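Side-chain contacts in ferulic acid decarboxylase 1 (Candida dubliniensis, PDB 4ZAD), which binds prenylated FMN and probably catalyses the reversible decarboxylation of aromatic acids such as ferulic, p-coumaric and cinnamic acid to their vinyl derivatives: residues 367-372 / 430-435; 419-422 / 426-429. All coordinates share one frame; numbering follows the deposited sequence.

Contact 1. Residues 367-372 / 430-435; sequences ALWLAV and WAYTTR
W369, on strand 369-374, an inner strand of a mixed sheet, and Y432, on a helix packed against that sheet, meet through their aromatic rings, and this one pair makes up the whole contact. The interaction is an offset stack: the six-membered ring of W369 and the ring of Y432 have centroids 4.7 Å apart and planes inclined by 25°. The overlap is unequal. CH2 of W369 sits over the centre of the tyrosine ring, about 4.0 Å above its plane, whereas CE1 of Y432 lies over the rim of the indole. The shortest approach is W369 CZ2 to Y432 CZ at 4.1 Å, so the benzo end of the indole does the touching. Y432 reaches it because its CG lies anti to the backbone N (chi1 173°), which carries the ring off the helix toward the strand.

Apolar packing continues beyond the pair, since both side chains also touch I414 of strand 412-417, and W369 packs on T433 of the second subunit. Polar interactions lie to the side: Y432 OH is hydrogen-bonded to E412, and within the helix T434 OG1 and T434 N both donate to W430 O, the hydroxyl at 2.6 Å.

Here a buried aromatic stack fastens helix to sheet in the alpha/beta C-terminal domain of a UbiD-family decarboxylase, at the interface with the second subunit.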
ATOM      1  N   ALA A 367       4.080   3.964 -10.683  1.00 21.27           N
ATOM      2  CA  ALA A 367       5.353   4.382 -11.225  1.00 20.88           C
ATOM      3  C   ALA A 367       5.517   5.875 -11.072  1.00 20.75           C
ATOM      4  O   ALA A 367       6.233   6.500 -11.857  1.00 22.53           O
ATOM      5  CB  ALA A 367       5.530   3.939 -12.676  1.00 19.98           C
ATOM      6  N   LEU A 368       4.899   6.415 -10.021  1.00 20.19           N
ATOM      7  CA  LEU A 368       5.086   7.800  -9.571  1.00 19.42           C
ATOM      8  C   LEU A 368       6.099   7.890  -8.424  1.00 19.53           C
ATOM      9  O   LEU A 368       6.621   8.975  -8.145  1.00 20.55           O
ATOM     10  CB  LEU A 368       3.759   8.388  -9.121  1.00 18.92           C
ATOM     11  CG  LEU A 368       2.820   8.707 -10.286  1.00 19.71           C
ATOM     12  CD1 LEU A 368       1.378   8.686  -9.893  1.00 17.63           C
ATOM     13  CD2 LEU A 368       3.205  10.052 -10.912  1.00 16.88           C
ATOM     14  N   TRP A 369       6.412   6.760  -7.785  1.00 19.06           N
ATOM     15  CA  TRP A 369       7.328   6.739  -6.634  1.00 18.37           C
ATOM     16  C   TRP A 369       8.528   5.959  -6.994  1.00 18.06           C
ATOM     17  O   TRP A 369       8.418   4.936  -7.650  1.00 18.20           O
ATOM     18  CB  TRP A 369       6.731   5.971  -5.470  1.00 18.19           C
ATOM     19  CG  TRP A 369       5.725   6.608  -4.708  1.00 15.05           C
ATOM     20  CD1 TRP A 369       5.045   7.737  -5.012  1.00 16.53           C
ATOM     21  CD2 TRP A 369       5.198   6.121  -3.487  1.00 11.65           C
ATOM     22  NE1 TRP A 369       4.116   8.001  -4.024  1.00 16.87           N
ATOM     23  CE2 TRP A 369       4.207   7.014  -3.072  1.00 13.74           C
ATOM     24  CE3 TRP A 369       5.465   5.001  -2.708  1.00 12.03           C
ATOM     25  CZ2 TRP A 369       3.500   6.835  -1.906  1.00 15.11           C
ATOM     26  CZ3 TRP A 369       4.780   4.809  -1.574  1.00 11.05           C
ATOM     27  CH2 TRP A 369       3.799   5.728  -1.163  1.00 16.55           C
ATOM     28  N   LEU A 370       9.664   6.360  -6.474  1.00 18.20           N
ATOM     29  CA  LEU A 370      10.894   5.549  -6.638  1.00 17.66           C
ATOM     30  C   LEU A 370      11.437   5.326  -5.254  1.00 16.98           C
ATOM     31  O   LEU A 370      11.788   6.251  -4.581  1.00 17.28           O
ATOM     32  CB  LEU A 370      11.947   6.264  -7.498  1.00 17.15           C
ATOM     33  CG  LEU A 370      13.242   5.476  -7.757  1.00 16.34           C
ATOM     34  CD1 LEU A 370      12.911   4.283  -8.654  1.00 15.34           C
ATOM     35  CD2 LEU A 370      14.362   6.315  -8.379  1.00 10.57           C
ATOM     36  N   ALA A 371      11.459   4.092  -4.814  1.00 17.55           N
ATOM     37  CA  ALA A 371      12.063   3.764  -3.540  1.00 17.96           C
ATOM     38  C   ALA A 371      13.549   3.695  -3.774  1.00 18.84           C
ATOM     39  O   ALA A 371      13.987   3.120  -4.797  1.00 18.97           O
ATOM     40  CB  ALA A 371      11.538   2.417  -3.028  1.00 17.25           C
ATOM     41  N   VAL A 372      14.319   4.245  -2.832  1.00 19.37           N
ATOM     42  CA  VAL A 372      15.795   4.199  -2.886  1.00 19.99           C
ATOM     43  C   VAL A 372      16.371   3.559  -1.638  1.00 19.91           C
ATOM     44  O   VAL A 372      16.326   4.143  -0.581  1.00 19.94           O
ATOM     45  CB  VAL A 372      16.340   5.623  -3.013  1.00 20.31           C
ATOM     46  CG1 VAL A 372      17.859   5.649  -2.862  1.00 19.87           C
ATOM     47  CG2 VAL A 372      15.901   6.196  -4.355  1.00 20.78           C
ATOM     48  N   TRP A 430       5.029   0.221   5.139  1.00 17.68           N
ATOM     49  CA  TRP A 430       5.301   0.354   6.570  1.00 18.23           C
ATOM     50  C   TRP A 430       6.311   1.469   6.795  1.00 18.90           C
ATOM     51  O   TRP A 430       6.106   2.376   7.560  1.00 19.24           O
ATOM     52  CB  TRP A 430       5.841  -0.962   7.123  1.00 18.31           C
ATOM     53  CG  TRP A 430       6.317  -0.934   8.511  1.00 17.23           C
ATOM     54  CD1 TRP A 430       5.645  -0.480   9.577  1.00 19.08           C
ATOM     55  CD2 TRP A 430       7.579  -1.411   9.003  1.00 16.04           C
ATOM     56  NE1 TRP A 430       6.407  -0.609  10.717  1.00 19.37           N
ATOM     57  CE2 TRP A 430       7.594  -1.196  10.388  1.00 15.82           C
ATOM     58  CE3 TRP A 430       8.696  -1.988   8.402  1.00 17.63           C
ATOM     59  CZ2 TRP A 430       8.661  -1.552  11.185  1.00 16.47           C
ATOM     60  CZ3 TRP A 430       9.783  -2.346   9.205  1.00 16.76           C
ATOM     61  CH2 TRP A 430       9.747  -2.143  10.569  1.00 15.66           C
ATOM     62  N   ALA A 431       7.400   1.405   6.066  1.00 19.86           N
ATOM     63  CA  ALA A 431       8.468   2.349   6.253  1.00 20.10           C
ATOM     64  C   ALA A 431       8.025   3.759   5.886  1.00 20.73           C
ATOM     65  O   ALA A 431       8.507   4.729   6.459  1.00 21.83           O
ATOM     66  CB  ALA A 431       9.670   1.908   5.435  1.00 19.33           C
ATOM     67  N   TYR A 432       7.114   3.901   4.934  1.00 20.92           N
ATOM     68  CA  TYR A 432       6.834   5.237   4.403  1.00 20.56           C
ATOM     69  C   TYR A 432       5.952   5.988   5.360  1.00 20.64           C
ATOM     70  O   TYR A 432       6.078   7.193   5.535  1.00 20.89           O
ATOM     71  CB  TYR A 432       6.164   5.146   3.041  1.00 20.54           C
ATOM     72  CG  TYR A 432       5.686   6.482   2.474  1.00 21.29           C
ATOM     73  CD1 TYR A 432       6.499   7.224   1.655  1.00 23.00           C
ATOM     74  CD2 TYR A 432       4.425   6.982   2.756  1.00 21.47           C
ATOM     75  CE1 TYR A 432       6.085   8.427   1.115  1.00 24.73           C
ATOM     76  CE2 TYR A 432       3.991   8.197   2.232  1.00 23.18           C
ATOM     77  CZ  TYR A 432       4.833   8.914   1.403  1.00 25.76           C
ATOM     78  OH  TYR A 432       4.456  10.117   0.851  1.00 26.83           O
ATOM     79  N   THR A 433       5.029   5.269   5.977  1.00 20.80           N
ATOM     80  CA  THR A 433       4.064   5.908   6.846  1.00 20.80           C
ATOM     81  C   THR A 433       4.651   6.089   8.243  1.00 20.30           C
ATOM     82  O   THR A 433       4.345   7.067   8.904  1.00 20.82           O
ATOM     83  CB  THR A 433       2.759   5.126   6.867  1.00 20.87           C
ATOM     84  OG1 THR A 433       3.022   3.794   7.239  1.00 21.34           O
ATOM     85  CG2 THR A 433       2.179   5.067   5.484  1.00 22.57           C
ATOM     86  N   THR A 434       5.526   5.186   8.675  1.00 20.19           N
ATOM     87  CA  THR A 434       6.066   5.238  10.031  1.00 20.24           C
ATOM     88  C   THR A 434       7.399   5.958  10.174  1.00 20.88           C
ATOM     89  O   THR A 434       7.796   6.238  11.286  1.00 21.12           O
ATOM     90  CB  THR A 434       6.171   3.796  10.689  1.00 20.42           C
ATOM     91  OG1 THR A 434       7.048   2.929   9.938  1.00 19.90           O
ATOM     92  CG2 THR A 434       4.825   3.171  10.771  1.00 17.82           C
ATOM     93  N   ARG A 435       8.098   6.262   9.079  1.00 21.31           N
ATOM     94  CA  ARG A 435       9.422   6.906   9.185  1.00 21.47           C
ATOM     95  C   ARG A 435       9.580   8.351   8.643  1.00 22.00           C
ATOM     96  O   ARG A 435      10.679   8.846   8.600  1.00 21.51           O
ATOM     97  CB  ARG A 435      10.476   6.013   8.529  1.00 21.24           C
ATOM     98  CG  ARG A 435      10.422   4.588   9.032  1.00 21.73           C
ATOM     99  CD  ARG A 435      11.653   3.739   8.661  1.00 20.59           C
ATOM    100  NE  ARG A 435      11.428   2.372   9.092  1.00 16.33           N
ATOM    101  CZ  ARG A 435      12.213   1.345   8.835  1.00 18.04           C
ATOM    102  NH1 ARG A 435      13.350   1.522   8.175  1.00 21.01           N
ATOM    103  NH2 ARG A 435      11.886   0.130   9.303  1.00 17.74           N
TER

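Contact 2. Residues 419-422 / 426-429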
ATOM      1  N   ASP A 419      16.964  -2.194   5.892  1.00 24.60           N
ATOM      2  CA  ASP A 419      16.176  -3.290   6.522  1.00 24.99           C
ATOM      3  C   ASP A 419      14.921  -3.614   5.674  1.00 24.24           C
ATOM      4  O   ASP A 419      14.257  -4.629   5.868  1.00 22.42           O
ATOM      5  CB  ASP A 419      15.765  -2.896   7.955  1.00 25.07           C
ATOM      6  CG  ASP A 419      14.907  -1.613   7.994  1.00 28.16           C
ATOM      7  OD1 ASP A 419      15.354  -0.565   7.416  1.00 28.29           O
ATOM      8  OD2 ASP A 419      13.783  -1.663   8.604  1.00 29.99           O
ATOM      9  N   ILE A 420      14.619  -2.718   4.741  1.00 23.48           N
ATOM     10  CA  ILE A 420      13.405  -2.804   3.949  1.00 23.56           C
ATOM     11  C   ILE A 420      13.733  -3.365   2.569  1.00 23.18           C
ATOM     12  O   ILE A 420      14.529  -2.757   1.816  1.00 23.96           O
ATOM     13  CB  ILE A 420      12.763  -1.392   3.766  1.00 23.12           C
ATOM     14  CG1 ILE A 420      12.400  -0.796   5.113  1.00 21.82           C
ATOM     15  CG2 ILE A 420      11.553  -1.453   2.889  1.00 23.41           C
ATOM     16  CD1 ILE A 420      11.523  -1.614   5.877  1.00 20.32           C
ATOM     17  N   ASP A 421      13.132  -4.506   2.241  1.00 22.19           N
ATOM     18  CA  ASP A 421      13.176  -5.034   0.867  1.00 22.00           C
ATOM     19  C   ASP A 421      12.200  -4.155   0.090  1.00 20.62           C
ATOM     20  O   ASP A 421      10.992  -4.280   0.225  1.00 20.72           O
ATOM     21  CB  ASP A 421      12.829  -6.532   0.850  1.00 22.07           C
ATOM     22  CG  ASP A 421      12.611  -7.112  -0.563  1.00 25.62           C
ATOM     23  OD1 ASP A 421      12.848  -6.422  -1.566  1.00 28.42           O
ATOM     24  OD2 ASP A 421      12.164  -8.300  -0.661  1.00 29.85           O
ATOM     25  N   ILE A 422      12.746  -3.212  -0.669  1.00 19.56           N
ATOM     26  CA  ILE A 422      11.922  -2.237  -1.366  1.00 19.19           C
ATOM     27  C   ILE A 422      11.002  -2.865  -2.418  1.00 19.31           C
ATOM     28  O   ILE A 422      10.099  -2.201  -2.896  1.00 18.39           O
ATOM     29  CB  ILE A 422      12.739  -1.076  -2.013  1.00 18.52           C
ATOM     30  CG1 ILE A 422      13.753  -1.615  -3.041  1.00 18.51           C
ATOM     31  CG2 ILE A 422      13.361  -0.227  -0.932  1.00 17.24           C
ATOM     32  CD1 ILE A 422      14.570  -0.552  -3.749  1.00 17.86           C
ATOM     33  N   LYS A 426       4.515  -4.310   1.212  1.00 26.90           N
ATOM     34  CA  LYS A 426       4.199  -4.358   2.657  1.00 27.31           C
ATOM     35  C   LYS A 426       5.304  -3.746   3.478  1.00 26.10           C
ATOM     36  O   LYS A 426       5.054  -3.067   4.459  1.00 25.77           O
ATOM     37  CB  LYS A 426       4.010  -5.818   3.167  1.00 28.69           C
ATOM     38  CG  LYS A 426       2.755  -6.596   2.631  1.00 31.93           C
ATOM     39  CD  LYS A 426       2.663  -8.054   3.220  1.00 37.40           C
ATOM     40  CE  LYS A 426       2.305  -8.093   4.740  1.00 39.82           C
ATOM     41  NZ  LYS A 426       2.302  -9.494   5.299  1.00 42.98           N
ATOM     42  N   GLN A 427       6.540  -4.029   3.096  1.00 25.37           N
ATOM     43  CA  GLN A 427       7.687  -3.430   3.787  1.00 24.49           C
ATOM     44  C   GLN A 427       7.816  -1.945   3.402  1.00 23.41           C
ATOM     45  O   GLN A 427       7.955  -1.100   4.293  1.00 23.16           O
ATOM     46  CB  GLN A 427       8.988  -4.218   3.548  1.00 24.01           C
ATOM     47  CG  GLN A 427       8.930  -5.641   4.111  1.00 22.95           C
ATOM     48  CD  GLN A 427      10.238  -6.435   3.907  1.00 23.28           C
ATOM     49  OE1 GLN A 427      11.320  -6.000   4.320  1.00 19.93           O
ATOM     50  NE2 GLN A 427      10.125  -7.612   3.280  1.00 19.44           N
ATOM     51  N   LEU A 428       7.717  -1.609   2.115  1.00 21.95           N
ATOM     52  CA  LEU A 428       7.834  -0.175   1.721  1.00 21.31           C
ATOM     53  C   LEU A 428       6.764   0.726   2.385  1.00 20.65           C
ATOM     54  O   LEU A 428       7.105   1.757   2.999  1.00 21.16           O
ATOM     55  CB  LEU A 428       7.832   0.021   0.202  1.00 21.17           C
ATOM     56  CG  LEU A 428       8.116   1.473  -0.265  1.00 20.78           C
ATOM     57  CD1 LEU A 428       9.472   1.901   0.098  1.00 17.55           C
ATOM     58  CD2 LEU A 428       7.962   1.620  -1.766  1.00 20.43           C
ATOM     59  N   ILE A 429       5.493   0.313   2.339  1.00 19.10           N
ATOM     60  CA  ILE A 429       4.435   1.131   2.931  1.00 18.19           C
ATOM     61  C   ILE A 429       4.549   1.240   4.453  1.00 17.61           C
ATOM     62  O   ILE A 429       4.200   2.245   5.002  1.00 18.20           O
ATOM     63  CB  ILE A 429       3.018   0.680   2.531  1.00 18.01           C
ATOM     64  CG1 ILE A 429       1.995   1.761   2.891  1.00 17.08           C
ATOM     65  CG2 ILE A 429       2.621  -0.620   3.288  1.00 16.95           C
ATOM     66  CD1 ILE A 429       2.291   3.133   2.445  1.00 16.61           C
TER
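The loop 419-422 runs alongside the early turns of helix 425-434, to which it leads through two residues. Its backbone comes near the helix at two places, with CA atoms 5.8 Å apart for I420 and Q427 and 5.5 Å apart for I422 and L428. One hydrogen bond joins the segments: D421 N donates to Q427 OE1 over 3.1 Å, nearly straight at the hydrogen (171°). The donor stands well above the plane of the amide carbonyl, 62° out of it, so the bond meets the amide from over its face.

Q427 reaches back to the loop with its CG anti to the carbonyl carbon (chi1 -63°) and its chain extended beyond CG, which together carry the amide to the backbone of D421. The other end of the amide is also held, because NE2 is hydrogen-bonded to D424 OD2; partners at both ends should restrain the amide's rotation. CB of D421 packs against this amide, 3.8 Å from Q427 NE2, while its carboxylate turns to F423 N.

Beside this polar link, the side chains of I420 and Q427 run antiparallel past one another. The methyl CG2 of I420 lies 3.8 Å from Q427 CB, and CD1 of I420 is 3.9 Å from Q427 O. L428 makes a looser approach, its CB lying 4.4 Å from I422 O.

Such a side-chain-to-backbone tie, with apolar packing next to it, secures a strand-to-helix connection in the alpha/beta C-terminal domain, away from the cofactor.

Overall arrangement
Along the chain, strand 369-374 comes first, then strand 412-417, the loop 419-422 and helix 425-434. Contact 1 closes a long loop, with 57 residues between its segments; contact 2 closes a short one of three residues nested inside it. Both use helix 425-434, contact 2 its beginning and contact 1 its end, and their centres are about 8 Å apart. They touch directly: A371 CB packs on L428 CD1 and on I422 CB, each at 3.8 Å, and R435 NH2 forms a 2.7 Å salt bridge with D419 OD2. Together they tie the helix to its entry loop and to the five-stranded mixed sheet.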